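Aminomethyltransferase (Bartonella henselae, PDB 3GIR) belongs to the aminomethyltransferase family, pairing a folate-binding-type domain with a C-terminal barrel domain. Local coordinates at residues A187-P192 / E235-D240. Residues are numbered along the deposited sequence; the frame is centred on the assembly and turned at random.
With NA (sodium ion), chain B.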
loop_
_atom_site.group_PDB
_atom_site.type_symbol
_atom_site.label_atom_id
_atom_site.label_comp_id
_atom_site.label_asym_id
_atom_site.label_seq_id
_atom_site.Cartn_x
_atom_site.Cartn_y
_atom_site.Cartn_z
ATOM N N ALA A 187 15.120 -12.086 -13.503
ATOM C CA ALA A 187 16.300 -12.985 -13.820
ATOM C C ALA A 187 16.839 -12.731 -15.227
ATOM O O ALA A 187 18.025 -12.574 -15.419
ATOM C CB ALA A 187 15.926 -14.451 -13.646
ATOM N N ASP A 188 15.968 -12.654 -16.214
ATOM C CA ASP A 188 16.430 -12.485 -17.599
ATOM C C ASP A 188 17.007 -11.097 -17.866
ATOM O O ASP A 188 17.745 -10.889 -18.834
ATOM C CB ASP A 188 15.298 -12.788 -18.594
ATOM C CG ASP A 188 14.885 -14.269 -18.640
ATOM O OD1 ASP A 188 15.529 -15.159 -18.036
ATOM O OD2 ASP A 188 13.814 -14.543 -19.248
ATOM N N ALA A 189 16.656 -10.117 -17.032
ATOM C CA ALA A 189 17.237 -8.796 -17.117
ATOM C C ALA A 189 18.600 -8.722 -16.416
ATOM O O ALA A 189 19.224 -7.647 -16.398
ATOM C CB ALA A 189 16.275 -7.726 -16.540
ATOM N N GLY A 190 19.030 -9.828 -15.816
ATOM C CA GLY A 190 20.284 -9.875 -15.071
ATOM C C GLY A 190 20.296 -9.240 -13.727
ATOM O O GLY A 190 21.380 -8.969 -13.183
ATOM N N LEU A 191 19.100 -9.073 -13.131
ATOM C CA LEU A 191 19.015 -8.459 -11.830
ATOM C C LEU A 191 18.824 -9.538 -10.762
ATOM O O LEU A 191 18.101 -10.492 -10.968
ATOM C CB LEU A 191 17.854 -7.463 -11.755
ATOM C CG LEU A 191 17.851 -6.446 -12.871
ATOM C CD1 LEU A 191 16.412 -5.847 -12.936
ATOM C CD2 LEU A 191 18.906 -5.432 -12.613
ATOM N N PRO A 192 19.505 -9.415 -9.633
ATOM C CA PRO A 192 19.356 -10.305 -8.507
ATOM C C PRO A 192 18.041 -10.008 -7.768
ATOM O O PRO A 192 17.499 -8.915 -7.934
ATOM C CB PRO A 192 20.571 -9.987 -7.645
ATOM C CG PRO A 192 20.955 -8.593 -8.060
ATOM C CD PRO A 192 20.433 -8.303 -9.370
ATOM N N GLU A 235 13.578 1.138 -19.413
ATOM C CA GLU A 235 13.548 0.752 -20.805
ATOM C C GLU A 235 13.986 -0.685 -20.970
ATOM O O GLU A 235 13.419 -1.410 -21.790
ATOM C CB GLU A 235 14.405 1.676 -21.656
ATOM C CG GLU A 235 13.936 3.098 -21.762
ATOM C CD GLU A 235 15.013 4.040 -22.410
ATOM O OE1 GLU A 235 16.251 3.811 -22.192
ATOM O OE2 GLU A 235 14.626 5.009 -23.106
ATOM N N LYS A 236 15.008 -1.121 -20.248
ATOM C CA LYS A 236 15.424 -2.543 -20.281
ATOM C C LYS A 236 14.332 -3.508 -19.853
ATOM O O LYS A 236 14.101 -4.554 -20.485
ATOM C CB LYS A 236 16.692 -2.708 -19.451
ATOM C CG LYS A 236 17.216 -4.129 -19.304
ATOM C CD LYS A 236 18.512 -4.080 -18.486
ATOM C CE LYS A 236 19.296 -5.379 -18.541
ATOM N NZ LYS A 236 20.416 -5.287 -17.574
ATOM N N LEU A 237 13.606 -3.191 -18.763
ATOM C CA LEU A 237 12.522 -4.077 -18.355
ATOM C C LEU A 237 11.343 -4.056 -19.325
ATOM O O LEU A 237 10.767 -5.085 -19.662
ATOM C CB LEU A 237 12.021 -3.667 -16.978
ATOM C CG LEU A 237 13.003 -3.832 -15.885
ATOM C CD1 LEU A 237 12.450 -3.174 -14.586
ATOM C CD2 LEU A 237 13.320 -5.260 -15.585
ATOM N N LEU A 238 10.978 -2.894 -19.815
ATOM C CA LEU A 238 9.884 -2.766 -20.805
ATOM C C LEU A 238 10.138 -3.474 -22.105
ATOM O O LEU A 238 9.202 -3.948 -22.763
ATOM C CB LEU A 238 9.701 -1.312 -21.141
ATOM C CG LEU A 238 8.899 -0.509 -20.196
ATOM C CD1 LEU A 238 9.234 0.983 -20.382
ATOM C CD2 LEU A 238 7.365 -0.912 -20.466
ATOM N N GLY A 239 11.411 -3.569 -22.454
ATOM C CA GLY A 239 11.854 -4.279 -23.659
ATOM C C GLY A 239 11.503 -5.758 -23.628
ATOM O O GLY A 239 11.422 -6.395 -24.671
ATOM N N ASP A 240 11.239 -6.311 -22.466
ATOM C CA ASP A 240 10.864 -7.734 -22.325
ATOM C C ASP A 240 9.428 -7.858 -22.827
ATOM O O ASP A 240 8.543 -7.020 -22.459
ATOM C CB ASP A 240 10.972 -8.172 -20.852
ATOM C CG ASP A 240 10.809 -9.644 -20.624
ATOM O OD1 ASP A 240 11.711 -10.298 -20.024
ATOM O OD2 ASP A 240 9.747 -10.203 -21.012
HETATM NA NA NA B . 7.330 -5.156 -23.223
HETATM O O HOH W 1 8.456 -5.439 -25.443
HETATM O O HOH W 2 5.495 -6.357 -24.382
HETATM O O HOH W 3 6.214 -3.273 -24.154
#
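Lys236 NZ donates a hydrogen bond of 2.9 Å to the carbonyl oxygen of Ala189, just past the C-terminal end of helix 182-188. With CG anti to the backbone N (chi1 176°) and every later torsion also anti, the lysine is stretched to full length, and the extended chain carries NZ from helix 227-238 across to the turn after helix 182-188. NZ meets the oxygen at a C=O...N angle of 155°, tilted 19° from the carbonyl plane. The ammonium suits this place because it finds a carbonyl acceptor beside a helix C-terminus, where the helix dipole would probably favour a positive charge.

Gly190 follows with positive phi in a Schellman motif that turns the chain out of the helix, its N bonding back to Ala187 O at 3.0 Å; glycine accepts this backbone shape readily. Beside the polar bond lies a small apolar patch. One methyl of Leu237, CD2, serves two partners, lying 4.0 Å from Ala189 CB and 4.1 Å from Leu191 CD1. The small alanine lets the helix end come near, while the branched leucines reach across with their terminal methyls.

Around the C-terminal end of helix 227-238, the backbone carbonyls of Leu238 and Asp240 bind the sodium ion, Leu238 O at 2.3 Å, together with Val243 O and three waters. The Asp188 and Asp240 carboxylates approach each other, and Arg242 forms salt bridges with both, which should offset their like charges. The contact thus joins the C-terminal ends of helices 182-188 and 227-238 within the folate-binding domain; Leu237 and Leu238 both pack on Leu78 of strand 76-80, in the mixed sheet, while Asp240 touches Val185 of helix 182-188.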